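Local coordinates for protein EchA16_2 (Mycobacterium avium subsp. paratuberculosis, PDB 3QYR) that probably catalyses the hydration of enoyl-CoA thioesters as an enoyl-CoA hydratase of the crotonase family, at residues V141-P144 against Q145-I149; E175-H179 against D180-G184. All coordinates share one frame; numbering follows the deposited sequence.

Interaction 1 comes first along the chain. It spans the last turns of helix 139-147 and the start of helix 149-158, and its two segments, 141-144 and 145-149, are continuous. Interaction 2 follows, again on one unbroken piece, where strand 176-177 turns into helix 182-195. Each contact closes only a short local turn. The two neither nest nor cross; they lie in series, with their centres about 24 Å apart and their nearest atoms about 11 Å apart. Interaction 1 joins helix 139-147 to helix 149-158, beside two neighbouring subunits. Interaction 2 joins a sheet strand, outermost within this chain, to the helix after it. Helix 164-170 lies between them in sequence.

Interaction 1: V141-P144 against Q145-I149; sequences VRLP and QKVGI
Lys146 N donates to Arg142 O, and Val147 N donates to Leu143 O, both at 2.9 Å. The second bond is the straighter, with an N-H...O angle of 164°. Gly148 N reaches Pro144 O at 2.9 Å from above the carbonyl plane, as the helix ends. Gln145 N makes a weak bond to Val141 O. Pro144 has no N-H, so its nitrogen has no bond to the preceding turn and the helix is kinked there.

The side chains of Arg142 and Gln145 run alongside each other and point the same way. Their guanidinium and amide planes are turned 41° apart. A water joins them: it accepts from Arg142 NE at 2.9 Å, in the guanidinium plane at its edge, and donates to Gln145 OE1 at 2.7 Å. The other amide atom, Gln145 NE2, is held by Asp212 of helix 198-234, so both ends of the amide are engaged. The CG methylene of Lys146 lies 3.5 Å from Arg142 O, and its extended chain carries NZ to the carbonyl of Leu111.

On the apolar side Leu143 has CG anti to the backbone N (chi1 -175°). The branch lies toward Val147, and Leu143 CD1 meets Val147 CG2 at a slant, 3.5 Å away. Leu107 and Leu111 of helix 105-112 and Ala152 also pack on Leu143. Pro144 CB lies looser against Ile149 CG1, at 4.4 Å. Tyr208 of a second subunit packs on Leu143 and Pro144.

Gly148 has positive phi as the chain leaves the helix, and it is the N-cap of the next one. This is a helix-to-helix junction with a proline kink, set at a subunit interface of the six-chain assembly of this crotonase-family protein.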
ATOM      1  N   VAL A 141     -14.696   1.366  -6.421  1.00  8.90           N
ATOM      2  CA  VAL A 141     -13.592   2.067  -5.860  1.00  8.39           C
ATOM      3  C   VAL A 141     -13.897   3.564  -5.740  1.00  9.04           C
ATOM      4  O   VAL A 141     -13.823   4.148  -4.624  1.00  9.89           O
ATOM      5  CB  VAL A 141     -12.331   1.878  -6.737  1.00  8.73           C
ATOM      6  CG1 VAL A 141     -11.183   2.743  -6.201  1.00  5.61           C
ATOM      7  CG2 VAL A 141     -11.940   0.398  -6.772  1.00  8.08           C
ATOM      8  N   ARG A 142     -14.230   4.171  -6.879  1.00  7.83           N
ATOM      9  CA  ARG A 142     -14.383   5.597  -6.964  1.00  8.37           C
ATOM     10  C   ARG A 142     -15.660   6.137  -6.301  1.00  8.91           C
ATOM     11  O   ARG A 142     -15.667   7.296  -5.892  1.00  9.43           O
ATOM     12  CB  ARG A 142     -14.336   6.081  -8.434  1.00  8.19           C
ATOM     13  CG  ARG A 142     -13.056   5.714  -9.152  1.00  8.06           C
ATOM     14  CD  ARG A 142     -12.641   6.622 -10.306  1.00  9.17           C
ATOM     15  NE  ARG A 142     -11.335   6.161 -10.791  1.00 10.07           N
ATOM     16  CZ  ARG A 142     -11.164   5.133 -11.622  1.00 10.42           C
ATOM     17  NH1 ARG A 142     -12.214   4.512 -12.118  1.00 12.07           N
ATOM     18  NH2 ARG A 142      -9.944   4.732 -11.974  1.00 11.21           N
ATOM     19  N   LEU A 143     -16.739   5.355  -6.209  1.00  8.97           N
ATOM     20  CA  LEU A 143     -17.971   5.906  -5.638  1.00  9.07           C
ATOM     21  C   LEU A 143     -17.771   6.211  -4.147  1.00  9.71           C
ATOM     22  O   LEU A 143     -18.022   7.317  -3.724  1.00  9.86           O
ATOM     23  CB  LEU A 143     -19.210   5.046  -5.933  1.00  8.64           C
ATOM     24  CG  LEU A 143     -20.572   5.620  -5.463  1.00  8.41           C
ATOM     25  CD1 LEU A 143     -20.846   6.981  -6.122  1.00  4.62           C
ATOM     26  CD2 LEU A 143     -21.770   4.660  -5.675  1.00  4.86           C
ATOM     27  N   PRO A 144     -17.266   5.258  -3.362  1.00 10.47           N
ATOM     28  CA  PRO A 144     -16.919   5.587  -1.991  1.00 11.46           C
ATOM     29  C   PRO A 144     -15.882   6.727  -1.883  1.00 12.16           C
ATOM     30  O   PRO A 144     -15.935   7.568  -0.968  1.00 11.19           O
ATOM     31  CB  PRO A 144     -16.296   4.284  -1.459  1.00 11.86           C
ATOM     32  CG  PRO A 144     -16.500   3.270  -2.439  1.00 10.85           C
ATOM     33  CD  PRO A 144     -16.989   3.857  -3.694  1.00 10.70           C
ATOM     34  N   GLN A 145     -14.940   6.726  -2.824  1.00 12.76           N
ATOM     35  CA  GLN A 145     -13.879   7.735  -2.857  1.00 13.45           C
ATOM     36  C   GLN A 145     -14.466   9.119  -2.965  1.00 13.40           C
ATOM     37  O   GLN A 145     -14.023  10.034  -2.292  1.00 13.59           O
ATOM     38  CB  GLN A 145     -12.975   7.494  -4.066  1.00 13.97           C
ATOM     39  CG  GLN A 145     -11.686   8.244  -4.054  1.00 14.51           C
ATOM     40  CD  GLN A 145     -10.785   7.861  -5.241  1.00 15.81           C
ATOM     41  OE1 GLN A 145     -11.248   7.727  -6.399  1.00 15.89           O
ATOM     42  NE2 GLN A 145      -9.505   7.710  -4.962  1.00  9.37           N
ATOM     43  N   LYS A 146     -15.467   9.284  -3.823  1.00 13.50           N
ATOM     44  CA  LYS A 146     -15.963  10.645  -4.133  1.00 13.30           C
ATOM     45  C   LYS A 146     -17.298  11.053  -3.489  1.00 13.22           C
ATOM     46  O   LYS A 146     -17.593  12.248  -3.494  1.00 13.84           O
ATOM     47  CB  LYS A 146     -16.021  10.849  -5.645  1.00 12.71           C
ATOM     48  CG  LYS A 146     -14.683  10.605  -6.299  1.00 11.16           C
ATOM     49  CD  LYS A 146     -14.637  11.028  -7.771  1.00  9.75           C
ATOM     50  CE  LYS A 146     -13.267  10.668  -8.392  1.00 10.59           C
ATOM     51  NZ  LYS A 146     -12.930  11.372  -9.672  1.00  7.01           N
ATOM     52  N   VAL A 147     -18.098  10.102  -2.964  1.00 12.74           N
ATOM     53  CA  VAL A 147     -19.266  10.462  -2.107  1.00 12.95           C
ATOM     54  C   VAL A 147     -19.233  10.005  -0.670  1.00 12.26           C
ATOM     55  O   VAL A 147     -20.183  10.291   0.042  1.00 13.28           O
ATOM     56  CB  VAL A 147     -20.675   9.978  -2.636  1.00 13.24           C
ATOM     57  CG1 VAL A 147     -21.109  10.797  -3.783  1.00 12.71           C
ATOM     58  CG2 VAL A 147     -20.698   8.486  -2.942  1.00 12.72           C
ATOM     59  N   GLY A 148     -18.194   9.301  -0.243  1.00 10.99           N
ATOM     60  CA  GLY A 148     -18.149   8.734   1.113  1.00 10.99           C
ATOM     61  C   GLY A 148     -18.618   7.283   1.148  1.00 10.66           C
ATOM     62  O   GLY A 148     -19.424   6.886   0.329  1.00 11.02           O
ATOM     63  N   ILE A 149     -18.142   6.502   2.110  1.00 10.90           N
ATOM     64  CA  ILE A 149     -18.430   5.050   2.156  1.00 11.70           C
ATOM     65  C   ILE A 149     -19.924   4.746   2.349  1.00 11.65           C
ATOM     66  O   ILE A 149     -20.491   3.964   1.606  1.00 11.45           O
ATOM     67  CB  ILE A 149     -17.589   4.264   3.247  1.00 11.67           C
ATOM     68  CG1 ILE A 149     -16.084   4.233   2.895  1.00 12.74           C
ATOM     69  CG2 ILE A 149     -18.072   2.844   3.329  1.00 11.32           C
ATOM     70  CD1 ILE A 149     -15.086   4.056   4.095  1.00 12.45           C
TER
HETATM   71  O   HOH W   1     -10.089   8.011  -8.866  1.00  2.00           O

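Interaction 2: E175-H179 against D180-G184; sequences EVVPH and DQLLG
This is a local strand-to-helix turn at the end of the six-stranded sheet counted within this chain. Val177 ends strand 176-177, the outermost within this chain, which pairs with strand 115-119, and Leu182 begins helix 182-195. Between them Pro178 and His179 lead into a short 3-10 turn.

Two backbone bonds tighten the turn. Gln181 N donates to Pro178 O at 2.8 Å, with an N-H...O angle of 157°. Leu182 N donates to His179 O at 3.2 Å. In both cases the donor sits above the carbonyl plane; for His179 O it is 59° out of it. Each bond spans three residues, as in a 3-10 turn.

The side chain of Gln181 folds back over the proline. Its CG lies anti to the carbonyl carbon (chi1 -61°), and the chain then runs extended across the ring at a slant. The amide end touches the ring carbons, with Gln181 NE2 3.6 Å from Pro178 CG and Gln181 CD 3.8 Å from Pro178 CD. On the inner side Val177 CG2 packs 3.8 Å from Leu182 CA. The end of the leucine is more distant, Leu182 CD1 being 4.5 Å from Val177 CG2. Leu182 also packs on Ile117 and Asn99.

The His179 ring has its polar partners outside the turn: NE2 bonds Asp62 OD2 and ND1 bonds Ser119 OG. These two bonds should fix the rotation of the ring. The chemistry implies a turn held by backbone bonds, van der Waals contact of the Gln181 amide with the proline ring, and Val177-Leu182 packing. The His179 ring fastens it to Ser119 at the end of strand 115-119 and to Asp62 just after strand 55-60.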
ATOM      1  N   GLU A 175     -20.016  21.948  -8.001  1.00 14.68           N
ATOM      2  CA  GLU A 175     -20.911  23.072  -8.200  1.00 14.70           C
ATOM      3  C   GLU A 175     -22.237  22.602  -8.791  1.00 14.33           C
ATOM      4  O   GLU A 175     -22.252  21.774  -9.696  1.00 14.23           O
ATOM      5  CB  GLU A 175     -20.251  24.064  -9.168  1.00 14.93           C
ATOM      6  CG  GLU A 175     -20.947  25.434  -9.282  1.00 17.15           C
ATOM      7  CD  GLU A 175     -20.251  26.417 -10.258  1.00 18.56           C
ATOM      8  OE1 GLU A 175     -19.383  25.977 -11.038  1.00 17.65           O
ATOM      9  OE2 GLU A 175     -20.571  27.637 -10.218  1.00 20.17           O
ATOM     10  N   VAL A 176     -23.342  23.149  -8.294  1.00 14.59           N
ATOM     11  CA  VAL A 176     -24.665  22.947  -8.898  1.00 14.51           C
ATOM     12  C   VAL A 176     -25.177  24.300  -9.411  1.00 14.87           C
ATOM     13  O   VAL A 176     -25.118  25.288  -8.688  1.00 14.96           O
ATOM     14  CB  VAL A 176     -25.637  22.319  -7.897  1.00 14.61           C
ATOM     15  CG1 VAL A 176     -27.067  22.257  -8.453  1.00 14.84           C
ATOM     16  CG2 VAL A 176     -25.146  20.913  -7.533  1.00 13.53           C
ATOM     17  N   VAL A 177     -25.614  24.349 -10.675  1.00 14.71           N
ATOM     18  CA  VAL A 177     -26.134  25.598 -11.270  1.00 15.27           C
ATOM     19  C   VAL A 177     -27.501  25.381 -11.922  1.00 15.77           C
ATOM     20  O   VAL A 177     -27.943  24.242 -12.096  1.00 16.86           O
ATOM     21  CB  VAL A 177     -25.188  26.179 -12.339  1.00 14.87           C
ATOM     22  CG1 VAL A 177     -23.908  26.710 -11.690  1.00 13.68           C
ATOM     23  CG2 VAL A 177     -24.923  25.143 -13.425  1.00 13.07           C
ATOM     24  N   PRO A 178     -28.186  26.463 -12.270  1.00 16.19           N
ATOM     25  CA  PRO A 178     -29.451  26.263 -12.937  1.00 16.36           C
ATOM     26  C   PRO A 178     -29.218  25.680 -14.315  1.00 16.27           C
ATOM     27  O   PRO A 178     -28.226  25.990 -14.965  1.00 14.61           O
ATOM     28  CB  PRO A 178     -30.023  27.681 -13.027  1.00 17.21           C
ATOM     29  CG  PRO A 178     -29.455  28.391 -11.807  1.00 17.37           C
ATOM     30  CD  PRO A 178     -28.024  27.851 -11.791  1.00 17.33           C
ATOM     31  N   HIS A 179     -30.147  24.841 -14.746  1.00 16.94           N
ATOM     32  CA  HIS A 179     -29.977  24.054 -15.950  1.00 17.32           C
ATOM     33  C   HIS A 179     -29.414  24.828 -17.124  1.00 17.73           C
ATOM     34  O   HIS A 179     -28.502  24.343 -17.777  1.00 17.34           O
ATOM     35  CB  HIS A 179     -31.289  23.351 -16.363  1.00 17.32           C
ATOM     36  CG  HIS A 179     -31.097  22.370 -17.483  1.00 17.14           C
ATOM     37  ND1 HIS A 179     -30.327  21.231 -17.346  1.00 17.19           N
ATOM     38  CD2 HIS A 179     -31.500  22.398 -18.780  1.00 15.64           C
ATOM     39  CE1 HIS A 179     -30.301  20.575 -18.498  1.00 16.80           C
ATOM     40  NE2 HIS A 179     -30.997  21.266 -19.387  1.00 17.52           N
ATOM     41  N   ASP A 180     -29.943  26.014 -17.401  1.00 19.16           N
ATOM     42  CA  ASP A 180     -29.519  26.760 -18.606  1.00 20.53           C
ATOM     43  C   ASP A 180     -28.155  27.451 -18.471  1.00 20.23           C
ATOM     44  O   ASP A 180     -27.676  28.060 -19.429  1.00 21.05           O
ATOM     45  CB  ASP A 180     -30.594  27.759 -19.108  1.00 21.74           C
ATOM     46  CG  ASP A 180     -30.943  28.849 -18.091  1.00 25.86           C
ATOM     47  OD1 ASP A 180     -30.122  29.235 -17.228  1.00 29.74           O
ATOM     48  OD2 ASP A 180     -32.087  29.336 -18.152  1.00 32.79           O
ATOM     49  N   GLN A 181     -27.537  27.360 -17.295  1.00 19.43           N
ATOM     50  CA  GLN A 181     -26.181  27.853 -17.089  1.00 18.87           C
ATOM     51  C   GLN A 181     -25.124  26.728 -17.159  1.00 17.52           C
ATOM     52  O   GLN A 181     -23.925  27.013 -17.074  1.00 15.92           O
ATOM     53  CB  GLN A 181     -26.076  28.564 -15.737  1.00 19.19           C
ATOM     54  CG  GLN A 181     -26.990  29.814 -15.561  1.00 21.80           C
ATOM     55  CD  GLN A 181     -26.797  30.501 -14.186  1.00 24.86           C
ATOM     56  OE1 GLN A 181     -25.677  30.517 -13.653  1.00 27.99           O
ATOM     57  NE2 GLN A 181     -27.880  31.046 -13.610  1.00 23.39           N
ATOM     58  N   LEU A 182     -25.555  25.471 -17.333  1.00 16.76           N
ATOM     59  CA  LEU A 182     -24.636  24.340 -17.137  1.00 16.26           C
ATOM     60  C   LEU A 182     -23.371  24.449 -17.981  1.00 16.43           C
ATOM     61  O   LEU A 182     -22.261  24.391 -17.440  1.00 16.35           O
ATOM     62  CB  LEU A 182     -25.304  22.989 -17.379  1.00 15.73           C
ATOM     63  CG  LEU A 182     -24.358  21.774 -17.292  1.00 14.95           C
ATOM     64  CD1 LEU A 182     -23.683  21.656 -15.940  1.00 12.06           C
ATOM     65  CD2 LEU A 182     -25.095  20.475 -17.618  1.00 14.09           C
ATOM     66  N   LEU A 183     -23.518  24.606 -19.298  1.00 16.68           N
ATOM     67  CA  LEU A 183     -22.342  24.652 -20.149  1.00 16.49           C
ATOM     68  C   LEU A 183     -21.528  25.924 -19.925  1.00 16.27           C
ATOM     69  O   LEU A 183     -20.297  25.879 -19.930  1.00 16.53           O
ATOM     70  CB  LEU A 183     -22.712  24.450 -21.615  1.00 16.92           C
ATOM     71  CG  LEU A 183     -22.926  22.951 -21.912  1.00 18.30           C
ATOM     72  CD1 LEU A 183     -23.340  22.757 -23.332  1.00 20.63           C
ATOM     73  CD2 LEU A 183     -21.685  22.153 -21.656  1.00 17.05           C
ATOM     74  N   GLY A 184     -22.210  27.043 -19.688  1.00 15.97           N
ATOM     75  CA  GLY A 184     -21.554  28.280 -19.292  1.00 15.38           C
ATOM     76  C   GLY A 184     -20.594  28.085 -18.124  1.00 14.75           C
ATOM     77  O   GLY A 184     -19.503  28.646 -18.097  1.00 14.16           O
TER